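Local coordinates for solute-binding periplasmic protein of iron/siderophore ABC transporter (Yersinia pestis, PDB 6B2Y) that probably binds chelated iron in the periplasm and delivers it to the membrane components of an iron/siderophore ABC transporter for uptake, at residues V41-M44 / T48-I51; Y96-A101 / E375-Y380; I132-L137 / R177-A182; K267-K272 / I315-A320; K282-D287 / A295-E300. All blocks are in the same frame, centred on the assembly; numbering follows the deposited sequence.

Interaction 1. Residues V41-M44 / T48-I51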
# COMPACT_ATOMS: atom_id res chain seq x y z
N VAL A 41 7.19 -15.76 -18.14
CA VAL A 41 6.87 -15.70 -16.72
C VAL A 41 5.44 -16.21 -16.55
O VAL A 41 4.61 -16.09 -17.45
CB VAL A 41 7.01 -14.27 -16.12
CG1 VAL A 41 8.42 -13.72 -16.30
CG2 VAL A 41 5.96 -13.31 -16.70
N THR A 42 5.17 -16.82 -15.40
CA THR A 42 3.80 -17.08 -14.99
C THR A 42 3.42 -15.97 -14.01
O THR A 42 4.09 -15.81 -12.97
CB THR A 42 3.64 -18.45 -14.33
OG1 THR A 42 4.07 -19.48 -15.24
CG2 THR A 42 2.17 -18.69 -13.96
N ASP A 43 2.38 -15.21 -14.32
CA ASP A 43 2.11 -14.04 -13.48
C ASP A 43 1.10 -14.38 -12.38
O ASP A 43 0.72 -15.54 -12.17
CB ASP A 43 1.68 -12.85 -14.34
CG ASP A 43 0.24 -12.95 -14.87
OD1 ASP A 43 -0.47 -13.91 -14.57
OD2 ASP A 43 -0.16 -12.02 -15.62
N MET A 44 0.69 -13.36 -11.62
CA MET A 44 -0.14 -13.63 -10.45
C MET A 44 -1.57 -13.98 -10.83
O MET A 44 -2.33 -14.46 -9.97
CB MET A 44 -0.12 -12.43 -9.49
CG MET A 44 1.26 -12.17 -8.91
SD MET A 44 1.93 -13.64 -8.10
CE MET A 44 0.70 -13.87 -6.85
N THR A 48 0.59 -17.10 -18.73
CA THR A 48 1.96 -17.32 -19.16
C THR A 48 2.27 -16.31 -20.24
O THR A 48 1.55 -16.21 -21.24
CB THR A 48 2.17 -18.77 -19.63
OG1 THR A 48 1.18 -19.13 -20.59
CG2 THR A 48 2.04 -19.70 -18.44
N VAL A 49 3.33 -15.52 -20.01
CA VAL A 49 3.64 -14.32 -20.76
C VAL A 49 5.08 -14.41 -21.24
O VAL A 49 5.99 -14.60 -20.43
CB VAL A 49 3.45 -13.06 -19.88
CG1 VAL A 49 3.74 -11.76 -20.66
CG2 VAL A 49 2.05 -13.04 -19.27
N THR A 50 5.30 -14.23 -22.54
CA THR A 50 6.67 -14.16 -23.05
C THR A 50 7.26 -12.78 -22.78
O THR A 50 6.62 -11.75 -23.04
CB THR A 50 6.71 -14.47 -24.55
OG1 THR A 50 6.36 -15.84 -24.77
CG2 THR A 50 8.11 -14.24 -25.11
N ILE A 51 8.49 -12.76 -22.27
CA ILE A 51 9.17 -11.54 -21.84
C ILE A 51 10.41 -11.36 -22.70
O ILE A 51 11.18 -12.31 -22.85
CB ILE A 51 9.55 -11.59 -20.35
CG1 ILE A 51 8.30 -11.76 -19.49
CG2 ILE A 51 10.36 -10.36 -19.94
CD1 ILE A 51 7.25 -10.71 -19.73

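Interaction 2. Residues Y96-A101 / E375-Y380. With NA (sodium ion), chain C.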
# COMPACT_ATOMS: atom_id res chain seq x y z
N TYR A 96 5.39 11.91 -4.81
CA TYR A 96 5.80 12.46 -6.10
C TYR A 96 6.70 13.68 -5.89
O TYR A 96 7.72 13.83 -6.58
CB TYR A 96 4.56 12.82 -6.92
CG TYR A 96 4.85 13.31 -8.33
CD1 TYR A 96 5.24 14.63 -8.55
CD2 TYR A 96 4.71 12.47 -9.42
CE1 TYR A 96 5.48 15.09 -9.82
CE2 TYR A 96 4.95 12.92 -10.71
CZ TYR A 96 5.36 14.25 -10.90
OH TYR A 96 5.61 14.73 -12.16
N ALA A 97 6.35 14.54 -4.93
CA ALA A 97 7.13 15.75 -4.65
C ALA A 97 8.55 15.42 -4.22
O ALA A 97 9.51 16.08 -4.65
CB ALA A 97 6.43 16.58 -3.57
N ILE A 98 8.71 14.40 -3.37
CA ILE A 98 10.04 14.06 -2.87
C ILE A 98 10.91 13.55 -4.00
O ILE A 98 12.10 13.87 -4.08
CB ILE A 98 9.93 13.04 -1.72
CG1 ILE A 98 9.13 13.63 -0.57
CG2 ILE A 98 11.33 12.58 -1.28
CD1 ILE A 98 9.86 14.73 0.20
N TYR A 99 10.33 12.74 -4.90
CA TYR A 99 11.06 12.26 -6.07
C TYR A 99 11.37 13.40 -7.04
O TYR A 99 12.46 13.46 -7.61
CB TYR A 99 10.26 11.17 -6.78
CG TYR A 99 10.51 9.80 -6.17
CD1 TYR A 99 9.76 9.36 -5.09
CD2 TYR A 99 11.52 8.99 -6.65
CE1 TYR A 99 10.01 8.10 -4.52
CE2 TYR A 99 11.77 7.75 -6.10
CZ TYR A 99 11.01 7.31 -5.04
OH TYR A 99 11.28 6.07 -4.49
N LYS A 100 10.42 14.31 -7.23
CA LYS A 100 10.64 15.43 -8.16
C LYS A 100 11.82 16.29 -7.71
O LYS A 100 12.61 16.75 -8.55
CB LYS A 100 9.37 16.28 -8.25
CG LYS A 100 9.48 17.49 -9.18
CD LYS A 100 8.13 18.17 -9.35
CE LYS A 100 8.22 19.30 -10.38
NZ LYS A 100 7.02 20.17 -10.37
N ALA A 101 11.96 16.49 -6.40
CA ALA A 101 13.05 17.31 -5.88
C ALA A 101 14.41 16.74 -6.27
O ALA A 101 15.32 17.49 -6.63
CB ALA A 101 12.93 17.43 -4.36
N GLU A 375 15.55 9.88 0.57
CA GLU A 375 15.57 9.78 2.01
C GLU A 375 14.15 9.60 2.55
O GLU A 375 13.20 10.17 2.01
CB GLU A 375 16.19 11.03 2.64
CG GLU A 375 17.32 10.73 3.61
CD GLU A 375 18.38 9.85 2.98
OE1 GLU A 375 18.68 8.78 3.55
OE2 GLU A 375 18.91 10.23 1.92
N PRO A 376 14.00 8.83 3.62
CA PRO A 376 12.70 8.78 4.30
C PRO A 376 12.34 10.15 4.85
O PRO A 376 13.20 10.93 5.26
CB PRO A 376 12.90 7.75 5.42
CG PRO A 376 14.37 7.63 5.58
CD PRO A 376 14.98 7.93 4.24
N SER A 377 11.05 10.45 4.83
CA SER A 377 10.55 11.70 5.38
C SER A 377 9.09 11.52 5.71
O SER A 377 8.44 10.59 5.23
CB SER A 377 10.75 12.86 4.40
OG SER A 377 10.11 12.58 3.17
N GLY A 378 8.57 12.43 6.53
CA GLY A 378 7.15 12.47 6.78
C GLY A 378 6.68 11.48 7.84
O GLY A 378 7.45 10.95 8.65
N THR A 379 5.37 11.24 7.82
CA THR A 379 4.67 10.52 8.88
C THR A 379 3.70 9.54 8.24
O THR A 379 2.78 9.95 7.54
CB THR A 379 3.92 11.50 9.78
OG1 THR A 379 4.84 12.47 10.31
CG2 THR A 379 3.21 10.77 10.92
N TYR A 380 3.89 8.25 8.52
CA TYR A 380 3.07 7.22 7.89
C TYR A 380 2.21 6.43 8.87
O TYR A 380 1.45 5.56 8.45
CB TYR A 380 3.96 6.27 7.09
CG TYR A 380 4.58 6.91 5.88
CD1 TYR A 380 5.79 7.60 5.97
CD2 TYR A 380 3.97 6.84 4.64
CE1 TYR A 380 6.38 8.18 4.85
CE2 TYR A 380 4.55 7.42 3.52
CZ TYR A 380 5.74 8.09 3.63
OH TYR A 380 6.31 8.67 2.50
NA NA C . 9.39 5.43 -2.87
O HOH W 1 8.80 7.21 -0.67

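Interaction 3. Residues I132-L137 / R177-A182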
# COMPACT_ATOMS: atom_id res chain seq x y z
N ILE A 132 7.11 -3.77 -21.83
CA ILE A 132 6.32 -4.53 -20.87
C ILE A 132 5.40 -3.55 -20.15
O ILE A 132 5.73 -2.36 -20.00
CB ILE A 132 7.24 -5.28 -19.88
CG1 ILE A 132 6.46 -6.34 -19.11
CG2 ILE A 132 7.95 -4.30 -18.94
CD1 ILE A 132 7.36 -7.36 -18.44
N ALA A 133 4.24 -4.03 -19.70
CA ALA A 133 3.32 -3.25 -18.88
C ALA A 133 2.91 -4.07 -17.67
O ALA A 133 2.77 -5.29 -17.76
CB ALA A 133 2.08 -2.84 -19.69
N ILE A 134 2.73 -3.40 -16.53
CA ILE A 134 2.41 -4.08 -15.27
C ILE A 134 1.06 -3.58 -14.78
O ILE A 134 0.82 -2.36 -14.78
CB ILE A 134 3.50 -3.85 -14.21
CG1 ILE A 134 4.89 -4.19 -14.77
CG2 ILE A 134 3.21 -4.66 -12.97
CD1 ILE A 134 6.03 -3.64 -13.94
N PHE A 135 0.18 -4.50 -14.37
CA PHE A 135 -1.09 -4.16 -13.75
C PHE A 135 -1.29 -4.97 -12.49
O PHE A 135 -0.58 -5.95 -12.23
CB PHE A 135 -2.28 -4.43 -14.68
CG PHE A 135 -2.34 -3.54 -15.88
CD1 PHE A 135 -1.53 -3.78 -16.98
CD2 PHE A 135 -3.22 -2.47 -15.92
CE1 PHE A 135 -1.59 -2.97 -18.09
CE2 PHE A 135 -3.29 -1.67 -17.03
CZ PHE A 135 -2.48 -1.91 -18.11
N GLY A 136 -2.30 -4.60 -11.71
CA GLY A 136 -2.71 -5.36 -10.55
C GLY A 136 -3.90 -6.24 -10.88
O GLY A 136 -4.66 -5.95 -11.81
N LEU A 137 -4.04 -7.35 -10.15
CA LEU A 137 -5.23 -8.17 -10.25
C LEU A 137 -6.46 -7.34 -9.90
O LEU A 137 -6.40 -6.42 -9.08
CB LEU A 137 -5.15 -9.37 -9.31
CG LEU A 137 -4.20 -10.51 -9.60
CD1 LEU A 137 -4.45 -11.59 -8.55
CD2 LEU A 137 -4.43 -11.05 -10.99
N ARG A 177 8.97 -11.58 -6.60
CA ARG A 177 9.81 -12.47 -7.40
C ARG A 177 9.45 -12.35 -8.88
O ARG A 177 10.34 -12.25 -9.74
CB ARG A 177 9.66 -13.93 -6.93
CG ARG A 177 10.56 -14.90 -7.75
CD ARG A 177 10.56 -16.34 -7.19
NE ARG A 177 11.04 -16.38 -5.81
CZ ARG A 177 10.24 -16.45 -4.74
NH1 ARG A 177 8.93 -16.54 -4.89
NH2 ARG A 177 10.75 -16.44 -3.52
N LEU A 178 8.15 -12.32 -9.18
CA LEU A 178 7.68 -12.17 -10.56
C LEU A 178 8.19 -10.87 -11.19
O LEU A 178 8.62 -10.86 -12.36
CB LEU A 178 6.15 -12.21 -10.58
CG LEU A 178 5.46 -11.70 -11.83
CD1 LEU A 178 5.69 -12.69 -12.97
CD2 LEU A 178 3.97 -11.60 -11.51
N LEU A 179 8.10 -9.76 -10.47
CA LEU A 179 8.63 -8.50 -10.99
C LEU A 179 10.14 -8.59 -11.22
O LEU A 179 10.65 -8.08 -12.22
CB LEU A 179 8.32 -7.34 -10.03
CG LEU A 179 6.88 -6.83 -10.11
CD1 LEU A 179 6.57 -5.77 -9.04
CD2 LEU A 179 6.58 -6.29 -11.52
N GLY A 180 10.86 -9.23 -10.29
CA GLY A 180 12.29 -9.39 -10.47
C GLY A 180 12.63 -10.19 -11.71
O GLY A 180 13.60 -9.89 -12.41
N LYS A 181 11.83 -11.22 -12.01
CA LYS A 181 12.04 -12.01 -13.21
C LYS A 181 11.64 -11.24 -14.47
O LYS A 181 12.39 -11.22 -15.46
CB LYS A 181 11.26 -13.33 -13.09
CG LYS A 181 11.52 -14.33 -14.21
CD LYS A 181 10.91 -15.68 -13.89
CE LYS A 181 11.21 -16.67 -15.00
NZ LYS A 181 10.65 -18.04 -14.74
N ALA A 182 10.47 -10.60 -14.45
CA ALA A 182 9.98 -9.91 -15.64
C ALA A 182 10.81 -8.68 -15.97
O ALA A 182 10.90 -8.29 -17.14
CB ALA A 182 8.52 -9.49 -15.45

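Interaction 4. Residues K267-K272 / I315-A320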
# COMPACT_ATOMS: atom_id res chain seq x y z
N LYS A 267 -23.11 -1.69 12.52
CA LYS A 267 -22.46 -2.96 12.82
C LYS A 267 -21.12 -2.73 13.52
O LYS A 267 -20.77 -3.47 14.45
CB LYS A 267 -22.27 -3.77 11.55
CG LYS A 267 -23.55 -4.39 11.02
CD LYS A 267 -23.58 -4.36 9.51
CE LYS A 267 -24.65 -5.30 8.98
NZ LYS A 267 -24.74 -6.53 9.80
N VAL A 268 -20.36 -1.73 13.09
CA VAL A 268 -19.12 -1.38 13.78
C VAL A 268 -19.39 -1.10 15.25
O VAL A 268 -18.73 -1.64 16.14
CB VAL A 268 -18.43 -0.18 13.10
CG1 VAL A 268 -17.08 0.08 13.73
CG2 VAL A 268 -18.30 -0.43 11.61
N LEU A 269 -20.40 -0.26 15.53
CA LEU A 269 -20.72 0.07 16.91
C LEU A 269 -21.17 -1.16 17.68
O LEU A 269 -20.74 -1.39 18.82
CB LEU A 269 -21.81 1.15 16.95
CG LEU A 269 -21.51 2.44 16.17
CD1 LEU A 269 -22.65 3.42 16.34
CD2 LEU A 269 -20.20 3.04 16.61
N ALA A 270 -22.05 -1.97 17.08
CA ALA A 270 -22.50 -3.20 17.74
C ALA A 270 -21.36 -4.17 17.99
O ALA A 270 -21.42 -4.99 18.92
CB ALA A 270 -23.59 -3.87 16.91
N ALA A 271 -20.31 -4.12 17.17
CA ALA A 271 -19.17 -5.00 17.37
C ALA A 271 -18.29 -4.57 18.54
O ALA A 271 -17.56 -5.41 19.08
CB ALA A 271 -18.34 -5.08 16.09
N LYS A 272 -18.33 -3.30 18.92
CA LYS A 272 -17.57 -2.78 20.05
C LYS A 272 -16.09 -3.19 20.00
O LYS A 272 -15.57 -3.78 20.96
CB LYS A 272 -18.21 -3.20 21.36
CG LYS A 272 -19.73 -3.11 21.32
CD LYS A 272 -20.36 -3.38 22.69
CE LYS A 272 -20.95 -4.77 22.75
NZ LYS A 272 -20.76 -5.38 24.10
N ILE A 315 -18.77 7.17 15.36
CA ILE A 315 -17.41 6.77 15.70
C ILE A 315 -17.03 7.26 17.10
O ILE A 315 -16.36 6.54 17.86
CB ILE A 315 -16.43 7.30 14.63
CG1 ILE A 315 -16.82 6.75 13.25
CG2 ILE A 315 -14.98 7.00 15.00
CD1 ILE A 315 -16.57 5.26 13.06
N ASN A 316 -17.43 8.48 17.47
CA ASN A 316 -16.98 9.02 18.75
C ASN A 316 -17.69 8.40 19.96
O ASN A 316 -17.40 8.80 21.09
CB ASN A 316 -17.12 10.56 18.77
CG ASN A 316 -18.56 11.03 18.61
OD1 ASN A 316 -19.51 10.25 18.70
ND2 ASN A 316 -18.73 12.33 18.36
N THR A 317 -18.58 7.44 19.75
CA THR A 317 -19.17 6.67 20.84
C THR A 317 -18.46 5.34 21.09
O THR A 317 -18.81 4.65 22.06
CB THR A 317 -20.66 6.42 20.58
OG1 THR A 317 -20.82 5.42 19.57
CG2 THR A 317 -21.38 7.71 20.14
N LEU A 318 -17.48 4.98 20.26
CA LEU A 318 -16.73 3.75 20.44
C LEU A 318 -15.84 3.83 21.67
O LEU A 318 -15.13 4.82 21.86
CB LEU A 318 -15.87 3.47 19.20
CG LEU A 318 -16.56 3.05 17.90
CD1 LEU A 318 -15.64 3.26 16.68
CD2 LEU A 318 -16.99 1.58 17.99
N SER A 319 -15.87 2.79 22.50
CA SER A 319 -14.93 2.72 23.61
C SER A 319 -13.49 2.76 23.13
O SER A 319 -12.62 3.31 23.82
CB SER A 319 -15.18 1.46 24.44
OG SER A 319 -16.49 1.45 24.97
N ALA A 320 -13.20 2.18 21.96
CA ALA A 320 -11.84 2.25 21.43
C ALA A 320 -11.40 3.68 21.19
O ALA A 320 -10.23 4.02 21.37
CB ALA A 320 -11.73 1.45 20.13

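Interaction 5. Residues K282-D287 / A295-E300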
# COMPACT_ATOMS: atom_id res chain seq x y z
N LYS A 282 -4.22 12.00 3.07
CA LYS A 282 -4.43 13.39 2.66
C LYS A 282 -3.16 14.21 2.86
O LYS A 282 -2.30 13.90 3.69
CB LYS A 282 -5.59 14.02 3.43
CG LYS A 282 -6.95 13.45 3.08
CD LYS A 282 -7.27 13.64 1.62
CE LYS A 282 -8.60 13.00 1.26
NZ LYS A 282 -8.72 12.83 -0.21
N SER A 283 -3.07 15.29 2.09
CA SER A 283 -1.98 16.26 2.14
C SER A 283 -2.30 17.36 3.15
O SER A 283 -3.46 17.74 3.28
CB SER A 283 -1.75 16.87 0.77
OG SER A 283 -1.06 15.97 -0.08
N PRO A 284 -1.29 17.84 3.87
CA PRO A 284 -1.54 18.88 4.89
C PRO A 284 -2.28 20.06 4.29
O PRO A 284 -1.97 20.53 3.20
CB PRO A 284 -0.13 19.27 5.34
CG PRO A 284 0.74 18.12 4.96
CD PRO A 284 0.14 17.54 3.72
N GLY A 285 -3.31 20.51 5.00
CA GLY A 285 -4.11 21.63 4.54
C GLY A 285 -5.11 21.31 3.46
O GLY A 285 -5.73 22.24 2.92
N SER A 286 -5.29 20.04 3.10
CA SER A 286 -6.28 19.68 2.10
C SER A 286 -7.68 20.04 2.58
O SER A 286 -7.96 20.06 3.78
CB SER A 286 -6.22 18.19 1.79
OG SER A 286 -7.09 17.46 2.63
N ASP A 287 -8.57 20.33 1.63
CA ASP A 287 -9.95 20.65 1.97
C ASP A 287 -10.83 19.42 2.09
O ASP A 287 -11.83 19.45 2.82
CB ASP A 287 -10.54 21.60 0.92
CG ASP A 287 -10.01 23.02 1.03
OD1 ASP A 287 -9.63 23.45 2.15
OD2 ASP A 287 -9.95 23.70 -0.01
N ALA A 295 4.62 11.63 2.89
CA ALA A 295 6.04 11.98 2.90
C ALA A 295 6.29 13.42 3.32
O ALA A 295 7.44 13.76 3.62
CB ALA A 295 6.65 11.72 1.52
N GLN A 296 5.26 14.25 3.36
CA GLN A 296 5.41 15.66 3.72
C GLN A 296 4.61 16.01 4.96
O GLN A 296 4.45 17.20 5.28
CB GLN A 296 5.00 16.56 2.55
CG GLN A 296 5.85 16.36 1.29
CD GLN A 296 5.37 17.21 0.12
OE1 GLN A 296 4.19 17.23 -0.21
NE2 GLN A 296 6.30 17.94 -0.49
N VAL A 297 4.11 15.02 5.69
CA VAL A 297 3.28 15.24 6.87
C VAL A 297 4.16 15.13 8.11
O VAL A 297 4.96 14.19 8.24
CB VAL A 297 2.11 14.24 6.92
CG1 VAL A 297 1.37 14.37 8.23
CG2 VAL A 297 1.18 14.51 5.74
N THR A 298 4.01 16.10 9.03
CA THR A 298 4.71 16.09 10.31
C THR A 298 3.89 15.35 11.35
O THR A 298 2.67 15.23 11.21
CB THR A 298 4.95 17.53 10.78
OG1 THR A 298 3.69 18.13 11.14
CG2 THR A 298 5.59 18.35 9.68
N PRO A 299 4.53 14.86 12.42
CA PRO A 299 3.76 14.24 13.51
C PRO A 299 2.60 15.10 13.98
O PRO A 299 1.49 14.59 14.13
CB PRO A 299 4.82 14.05 14.60
CG PRO A 299 6.09 13.83 13.84
CD PRO A 299 5.99 14.73 12.63
N GLU A 300 2.81 16.41 14.16
CA GLU A 300 1.75 17.26 14.69
C GLU A 300 0.55 17.32 13.75
O GLU A 300 -0.60 17.24 14.19
CB GLU A 300 2.28 18.67 14.97
CG GLU A 300 1.20 19.68 15.28
CD GLU A 300 0.88 20.61 14.11
OE1 GLU A 300 -0.27 20.57 13.61
OE2 GLU A 300 1.77 21.38 13.68

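Interaction 1. Residues V41-M44 / T48-I51
A chi1 of -58° sets CG1 of Val41 opposite its own carbonyl carbon, and a matching torsion in Ile51 does the same for CG1 there, bringing the two groups together. The pair belongs to a small antiparallel beta hairpin made of strands 40-42 and 48-50. Val41 and Ile51 cross at about a right angle, with CG1 of Val41 3.7 Å from CG1 of Ile51. The other methyl of Val41, CG2, lies 4.1 Å from CB of Val49. Val41 and Val49 are also the hydrogen-bonded pair of the hairpin: Val41 N reaches Val49 O at 2.8 Å, and Val49 N reaches Val41 O at 2.9 Å. Both bonds are fairly straight, with N-H...O angles of 157° and 160°. Branched apolar residues suit this face because it is buried against Val160 of strand 159-162 and, through Val41, against Leu178 of helix 168-182. On the other face Thr42 and Thr48, a non-hydrogen-bonded pair, lie side by side and point the same way. Hydroxyl-bearing side chains that still tolerate an extended backbone are apt there, since both are exposed. Just beyond the strand, Asp43 uses OD2 for a salt bridge to Arg47 and a hydrogen bond from Phe161 N, tying the hairpin to the larger sheet. The backbone pairing is supplemented where Thr48 CA directs its hydrogen at Val41 O, 3.4 Å away.

Interaction 2. Residues Y96-A101 / E375-Y380
Tyr99 OH coordinates a bound sodium ion at 2.6 Å, one residue along helix 93-102 from Ile98, whose tip meets Ser377 across the contact. The ion lies in the plane of the tyrosine ring, at its edge; a water is 2.9 Å from the same sodium ion, and the phenol is further packed edge-to-face against Phe66. Where the segments touch, CD1 of Ile98 comes to 3.7 Å from Ser377 OG, and CG1 of Ile98 follows at 4.0 Å. A chi1 of 57° leaves the serine OG facing this tip. Ser377 OG hydrogen-bonds Ala295 O, and across the contact it meets only the apolar end of Ile98. Serine suits the spot because it is small enough to admit the isoleucine and can still satisfy its hydroxyl. The second branch of Ile98, CG2, only grazes Glu375 O at 4.5 Å. The contact is slight and lies at the surface, with no hydrogen bond between the two segments. It joins a helix from the first part of the chain to the loop before the last strand, 381-383, across the divide between two lobes, as expected for the bilobal fold of a periplasmic binding protein.

Interaction 3. Residues I132-L137 / R177-A182
Ile134 and Leu179 cross obliquely, and a single leucine methyl does the touching. CD2 of Leu179 lies 3.6 Å from CD1 of Ile134 and 4.0 Å from CG2 of the same residue, so it meets both branches of the isoleucine. The CB of Leu179 does not point straight at the strand; the extended chain beyond it (chi2 174°) brings CD2 across, although the CA atoms of Ile134 and Leu179 are 8.7 Å apart. Two residues back along the strand, Ile132 reaches out differently. Its CG1 is opposite the backbone N (chi1 -166°) and its chain stays extended, which carries CD1 to 3.9 Å from CB of Ala182. Here the short alanine side chain is matched by the long isoleucine reach.

The contact lays helix 168-182 on one face of a parallel sheet, where strand 132-136 runs between strands 58-60 and 159-162. Strand residues alternate sides: Ile132 and Ile134 turn to this helix, while Ala133 and Phe135 pack on helix 147-154, which covers the other face. The result is the layered alpha/beta architecture of this lobe. Beta-branched isoleucines suit an extended strand, and leucine and alanine suit a helix. Near the helix end, Ala182 O is buried and has no partner in the model, lying beside CD1 of Ile132.

All four touching residues are buried and no hydrogen bond crosses between the segments. Cohesion therefore rests on dispersion and on the exclusion of water, with shape rather than polar bonding setting the fit.

Interaction 4. Residues K267-K272 / I315-A320
No flat side chain takes part where Leu269 meets Leu318 and Thr317; the only flat group touched is the peptide carbonyl of Val268, and the contact is one of branched tips. It belongs to an alpha/beta lobe built on a mixed sheet. Helix 265-271 packs here on the end of the 3-10 turn 315-317 and on Leu318, the residue just before helix 319-322, while Val268 and Ile315 both reach strand 217-221. With CG opposite its carbonyl carbon (chi1 -55°) and an extended second torsion, Leu269 brings CD2 against two partners at once. Leu318 CD2 lies 3.8 Å from Leu269 CD2, and Thr317 OG1 is equally 3.8 Å from that methyl. Leu269 crosses each of the two at about a right angle. Leucine is apt on both sides, since its forked end can pack against both a helix and a turn without asking for polar partners. Threonine can stand beside it because its hydroxyl is satisfied by Gly314 O, leaving the apolar contact undisturbed. Leu318 holds the N-cap position of helix 319-322 but lends no side-chain cap, its own N instead bonding Ile315 O in the preceding turn. Helix 265-271 gives out at Lys272, whose phi is positive. Close to that end, Leu318 CD2 also lies 4.1 Å from the carbonyl oxygen of Val268.

Interaction 5. Residues K282-D287 / A295-E300
From its CB, which sets out toward residues 295-300, the ring of Pro284 runs on to CG, the atom that meets most. CG lies 3.7 Å from CG2 of Val297 and 3.8 Å from Gln296 O, a methyl and a carbonyl together. The ring then closes through CD, itself 3.8 Å from the same CG2 of Val297. With chi1 173°, Val297 directs CG1 opposite its backbone N and leaves CG2 beside that N, facing the proline. CG2 also lies 4.1 Å from Lys282 O, so this one methyl touches both the ring and the backbone two residues ahead of it.

The proline sits at the second position of a type II beta turn from Ser283 to Ser286, closed by Ser286 N bonding Ser283 O at 2.9 Å. Proline suits that place through its fixed phi, and Gly285 suits the next because the turn demands a positive phi of 77°. Residues 295-298 lead into helix 299-310, with Thr298 at the N-cap, its OG1 capping a backbone N of the first turn and its own N bonded to Gln301 OE1. Pro299 fits the first turn, where no amide hydrogen is called for.

Nothing polar bonds the two segments: nearby backbone groups take other partners, Gln296 N to Gln94 and Val297 O to Thr379, and the join rests on van der Waals contact, mainly of the ring with the Val297 methyl.

Following the chain, interaction 1 closes first, a short hairpin near the N terminus. Interaction 2 opens next at helix 93-102 and closes only near the C terminus, so its long loop encloses the other three. Interaction 3 comes first within it, followed by interaction 4, inside whose loop interaction 5 is nested. No pair crosses. Interactions 1 and 3 touch, Ile51 CD1 lying 3.6 Å from Ile132 CD1, and together they bind hairpin, helix 168-182 and parallel sheet. Interactions 2 and 5 also meet, through Thr379 and Ser377, beside the join between lobes. Interaction 4 stands apart in the second lobe, its centre about 45 Å from that of interaction 1.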